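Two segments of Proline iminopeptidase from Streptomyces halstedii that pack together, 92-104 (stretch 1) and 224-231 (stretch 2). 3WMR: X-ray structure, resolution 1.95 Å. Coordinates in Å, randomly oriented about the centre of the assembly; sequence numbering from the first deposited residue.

Stretch 1 92-104: EKGEDFWTVQLFE
Stretch 2, residues 224-231: PTVYTTMN

Residues 92-104 and 224-231 belong to one chain and meet with no direct hydrogen bond between them. The contact is mainly apolar and buries 401 Å², both sides summed.

Stretch 2 is a helix from T225 to M230, with P224 at the N-cap. Its backbone bonds run T228 N to P224 O (2.9 Å), T229 N to T225 O (3.0 Å), M230 N to V226 O (2.9 Å) and N231 N to Y227 O (2.8 Å). Stretch 1 starts as loop. E95 to F97 have helical phi/psi without the regular bonds, and F97 N bonds G94 O at 3.0 Å. W98 (-91/90) and T99 (-121/161) are extended, and the helix begins at V100. The two helix axes come no closer than 13.8 Å, and their directions differ by 138°. Most of the contact on stretch 1 comes from the loop before the helix; F103 adds to it from within the helix. The nearest CA pairs are E95 with T229 (CA to CA 6.2 Å) and W98 with V226 (CA to CA 7.0 Å).

W98 is the centre of the contact. Its CB points toward stretch 2, with chi1 -62° (m) and chi2 113°. The indole is held from its own side: W98 NE1 donates to K93 O at 3.1 Å, which ties the ring back to the loop. V226 has chi1 t, and V226 CG2 lies over one face of the W98 six-membered ring, 3.8 Å from its centroid and 8° off the normal, a CH-pi contact. T225 CG2 is 3.7 Å from W98 NE1, and T229 CG2 is 4.0 Å from W98 CD1; both approach obliquely.

T225 and T229 both have chi1 m and point CB toward stretch 1. Each makes its closest contact to W98 with CG2, and each hydroxyl has a hydrogen bond of its own: T229 OG1 donates to T225 O at 2.6 Å, one helical turn back, and T225 OG1 bonds a residue just outside one of the stretches. T229 CG2 also packs 3.8 Å from E95 CA. T228 is p, and its OG1 donates to P224 O at 2.7 Å; it takes no part in the contact.

M230 starts sideways, but its end comes nearer. With chi1 -56° (m), chi2 -168° (t) and chi3 75° (p), it brings CE to 3.2 Å from W98 O and SD to 3.8 Å from W98 CB. SD is also 3.6 Å from F103 CE2 and 5.0 Å from the F103 ring centroid, an oblique sulfur-aromatic contact.

F103 points its CB toward stretch 2 from the helix, with chi1 -68° (m) and chi2 -72°. Its CZ lies 4.1 Å from V226 CG1, so V226 touches both aromatic rings through different methyls. T99, chi1 58° (p), turns its CB away. T99 OG1 caps the helix by accepting from L102 N at 3.0 Å.

E95 (m, t, chi3 -30°) adds a polar link at the edge. Water 1 donates to E95 OE2 at 2.9 Å and to T229 O at 2.7 Å, bridging the stretches.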

# COMPACT_ATOMS: atom_id res chain seq x y z
N GLU A 92 12.29 19.64 0.22
CA GLU A 92 12.74 20.43 -0.93
C GLU A 92 13.24 19.58 -2.11
O GLU A 92 13.89 20.09 -3.02
CB GLU A 92 13.79 21.47 -0.48
CG GLU A 92 13.18 22.79 0.00
CD GLU A 92 14.19 23.89 0.29
OE1 GLU A 92 15.38 23.77 -0.09
OE2 GLU A 92 13.79 24.91 0.89
N LYS A 93 12.93 18.28 -2.09
CA LYS A 93 13.12 17.45 -3.29
C LYS A 93 11.82 17.44 -4.08
O LYS A 93 10.73 17.34 -3.50
CB LYS A 93 13.54 16.03 -2.92
CG LYS A 93 14.97 15.92 -2.40
CD LYS A 93 15.99 16.14 -3.52
CE LYS A 93 17.40 15.75 -3.09
NZ LYS A 93 17.99 16.76 -2.16
N GLY A 94 11.94 17.53 -5.40
CA GLY A 94 10.79 17.66 -6.30
C GLY A 94 10.51 16.44 -7.15
O GLY A 94 11.01 15.35 -6.90
N GLU A 95 9.70 16.66 -8.18
CA GLU A 95 9.12 15.59 -9.00
C GLU A 95 10.12 14.58 -9.54
O GLU A 95 9.84 13.38 -9.54
CB GLU A 95 8.35 16.19 -10.18
CG GLU A 95 7.12 17.00 -9.79
CD GLU A 95 6.23 17.29 -10.99
OE1 GLU A 95 6.77 17.40 -12.11
OE2 GLU A 95 5.01 17.40 -10.81
N ASP A 96 11.27 15.05 -10.04
CA ASP A 96 12.21 14.14 -10.68
C ASP A 96 13.07 13.33 -9.70
O ASP A 96 13.79 12.42 -10.11
CB ASP A 96 13.08 14.86 -11.74
CG ASP A 96 13.86 16.04 -11.18
OD1 ASP A 96 14.06 16.12 -9.95
OD2 ASP A 96 14.31 16.88 -11.99
N PHE A 97 12.99 13.66 -8.41
CA PHE A 97 13.64 12.89 -7.34
C PHE A 97 12.78 11.73 -6.84
O PHE A 97 13.31 10.70 -6.43
CB PHE A 97 13.99 13.79 -6.16
CG PHE A 97 14.66 13.06 -5.02
CD1 PHE A 97 13.92 12.64 -3.92
CD2 PHE A 97 16.02 12.79 -5.04
CE1 PHE A 97 14.53 11.96 -2.87
CE2 PHE A 97 16.64 12.13 -4.00
CZ PHE A 97 15.89 11.71 -2.91
N TRP A 98 11.46 11.91 -6.85
CA TRP A 98 10.55 10.92 -6.29
C TRP A 98 10.12 9.94 -7.38
O TRP A 98 9.12 10.15 -8.07
CB TRP A 98 9.34 11.60 -5.65
CG TRP A 98 9.73 12.49 -4.50
CD1 TRP A 98 9.65 13.86 -4.45
CD2 TRP A 98 10.31 12.08 -3.26
NE1 TRP A 98 10.12 14.32 -3.25
CE2 TRP A 98 10.53 13.25 -2.49
CE3 TRP A 98 10.64 10.84 -2.70
CZ2 TRP A 98 11.07 13.21 -1.20
CZ3 TRP A 98 11.19 10.81 -1.42
CH2 TRP A 98 11.39 11.99 -0.69
N THR A 99 10.89 8.87 -7.51
CA THR A 99 10.69 7.90 -8.57
C THR A 99 10.42 6.53 -7.99
O THR A 99 10.72 6.26 -6.83
CB THR A 99 11.96 7.79 -9.42
OG1 THR A 99 13.04 7.41 -8.56
CG2 THR A 99 12.27 9.14 -10.07
N VAL A 100 9.86 5.66 -8.82
CA VAL A 100 9.70 4.27 -8.48
C VAL A 100 11.08 3.62 -8.23
O VAL A 100 11.23 2.82 -7.31
CB VAL A 100 8.95 3.50 -9.60
CG1 VAL A 100 8.79 2.03 -9.23
CG2 VAL A 100 7.60 4.16 -9.87
N GLN A 101 12.09 3.97 -9.04
CA GLN A 101 13.43 3.40 -8.88
C GLN A 101 13.99 3.68 -7.49
O GLN A 101 14.61 2.82 -6.87
CB GLN A 101 14.40 3.94 -9.93
CG GLN A 101 15.78 3.30 -9.85
CD GLN A 101 15.76 1.80 -10.08
OE1 GLN A 101 16.29 1.01 -9.27
NE2 GLN A 101 15.15 1.38 -11.20
N LEU A 102 13.77 4.90 -7.00
CA LEU A 102 14.19 5.28 -5.67
C LEU A 102 13.69 4.29 -4.62
O LEU A 102 14.46 3.80 -3.78
CB LEU A 102 13.66 6.67 -5.33
CG LEU A 102 14.05 7.24 -3.97
CD1 LEU A 102 15.54 7.55 -3.95
CD2 LEU A 102 13.22 8.48 -3.67
N PHE A 103 12.39 4.00 -4.67
CA PHE A 103 11.76 3.17 -3.65
C PHE A 103 12.10 1.70 -3.82
O PHE A 103 12.13 0.97 -2.83
CB PHE A 103 10.24 3.40 -3.61
CG PHE A 103 9.89 4.76 -3.12
CD1 PHE A 103 10.05 5.08 -1.79
CD2 PHE A 103 9.46 5.74 -4.00
CE1 PHE A 103 9.77 6.34 -1.32
CE2 PHE A 103 9.16 7.01 -3.53
CZ PHE A 103 9.32 7.31 -2.19
N GLU A 104 12.33 1.26 -5.06
CA GLU A 104 12.86 -0.10 -5.31
C GLU A 104 14.23 -0.27 -4.67
O GLU A 104 14.53 -1.30 -4.08
CB GLU A 104 13.06 -0.37 -6.80
CG GLU A 104 11.80 -0.51 -7.62
CD GLU A 104 12.16 -0.80 -9.06
OE1 GLU A 104 12.73 -1.88 -9.32
OE2 GLU A 104 11.88 0.04 -9.94
N PRO A 224 3.31 16.29 3.30
CA PRO A 224 2.60 15.74 2.16
C PRO A 224 3.46 15.69 0.89
O PRO A 224 2.94 15.41 -0.17
CB PRO A 224 1.44 16.72 2.00
CG PRO A 224 2.00 18.03 2.43
CD PRO A 224 3.10 17.75 3.42
N THR A 225 4.76 15.96 1.02
CA THR A 225 5.66 16.06 -0.13
C THR A 225 5.47 14.89 -1.10
O THR A 225 5.13 15.09 -2.26
CB THR A 225 7.14 16.12 0.31
OG1 THR A 225 7.33 17.25 1.18
CG2 THR A 225 8.07 16.25 -0.88
N VAL A 226 5.65 13.68 -0.58
CA VAL A 226 5.71 12.47 -1.42
C VAL A 226 4.34 12.13 -2.01
O VAL A 226 4.21 11.97 -3.22
CB VAL A 226 6.26 11.26 -0.63
CG1 VAL A 226 6.32 10.00 -1.49
CG2 VAL A 226 7.64 11.56 -0.06
N TYR A 227 3.33 12.04 -1.15
CA TYR A 227 1.96 11.71 -1.56
C TYR A 227 1.40 12.69 -2.60
O TYR A 227 0.81 12.27 -3.59
CB TYR A 227 1.05 11.66 -0.32
CG TYR A 227 -0.34 11.09 -0.54
CD1 TYR A 227 -0.58 9.72 -0.51
CD2 TYR A 227 -1.44 11.93 -0.70
CE1 TYR A 227 -1.85 9.20 -0.67
CE2 TYR A 227 -2.72 11.41 -0.88
CZ TYR A 227 -2.91 10.05 -0.86
OH TYR A 227 -4.17 9.54 -1.03
N THR A 228 1.57 14.00 -2.36
CA THR A 228 1.04 15.01 -3.27
C THR A 228 1.86 15.04 -4.58
O THR A 228 1.29 15.23 -5.65
CB THR A 228 0.91 16.42 -2.63
OG1 THR A 228 2.20 16.92 -2.25
CG2 THR A 228 -0.04 16.38 -1.39
N THR A 229 3.17 14.80 -4.50
CA THR A 229 3.99 14.72 -5.70
C THR A 229 3.62 13.54 -6.58
O THR A 229 3.31 13.71 -7.76
CB THR A 229 5.49 14.65 -5.37
OG1 THR A 229 5.87 15.81 -4.63
CG2 THR A 229 6.33 14.58 -6.65
N MET A 230 3.59 12.34 -6.00
CA MET A 230 3.45 11.13 -6.80
C MET A 230 2.01 10.72 -7.04
O MET A 230 1.68 10.23 -8.12
CB MET A 230 4.24 9.98 -6.16
CG MET A 230 5.72 10.31 -5.95
SD MET A 230 6.74 8.88 -5.52
CE MET A 230 6.85 8.07 -7.13
N ASN A 231 1.14 10.93 -6.05
CA ASN A 231 -0.26 10.52 -6.15
C ASN A 231 -1.25 11.65 -6.44
O ASN A 231 -1.92 11.63 -7.47
CB ASN A 231 -0.70 9.76 -4.88
CG ASN A 231 -2.18 9.43 -4.89
OD1 ASN A 231 -3.02 10.18 -4.35
ND2 ASN A 231 -2.51 8.34 -5.52
O HOH W 1 3.02 16.01 -9.19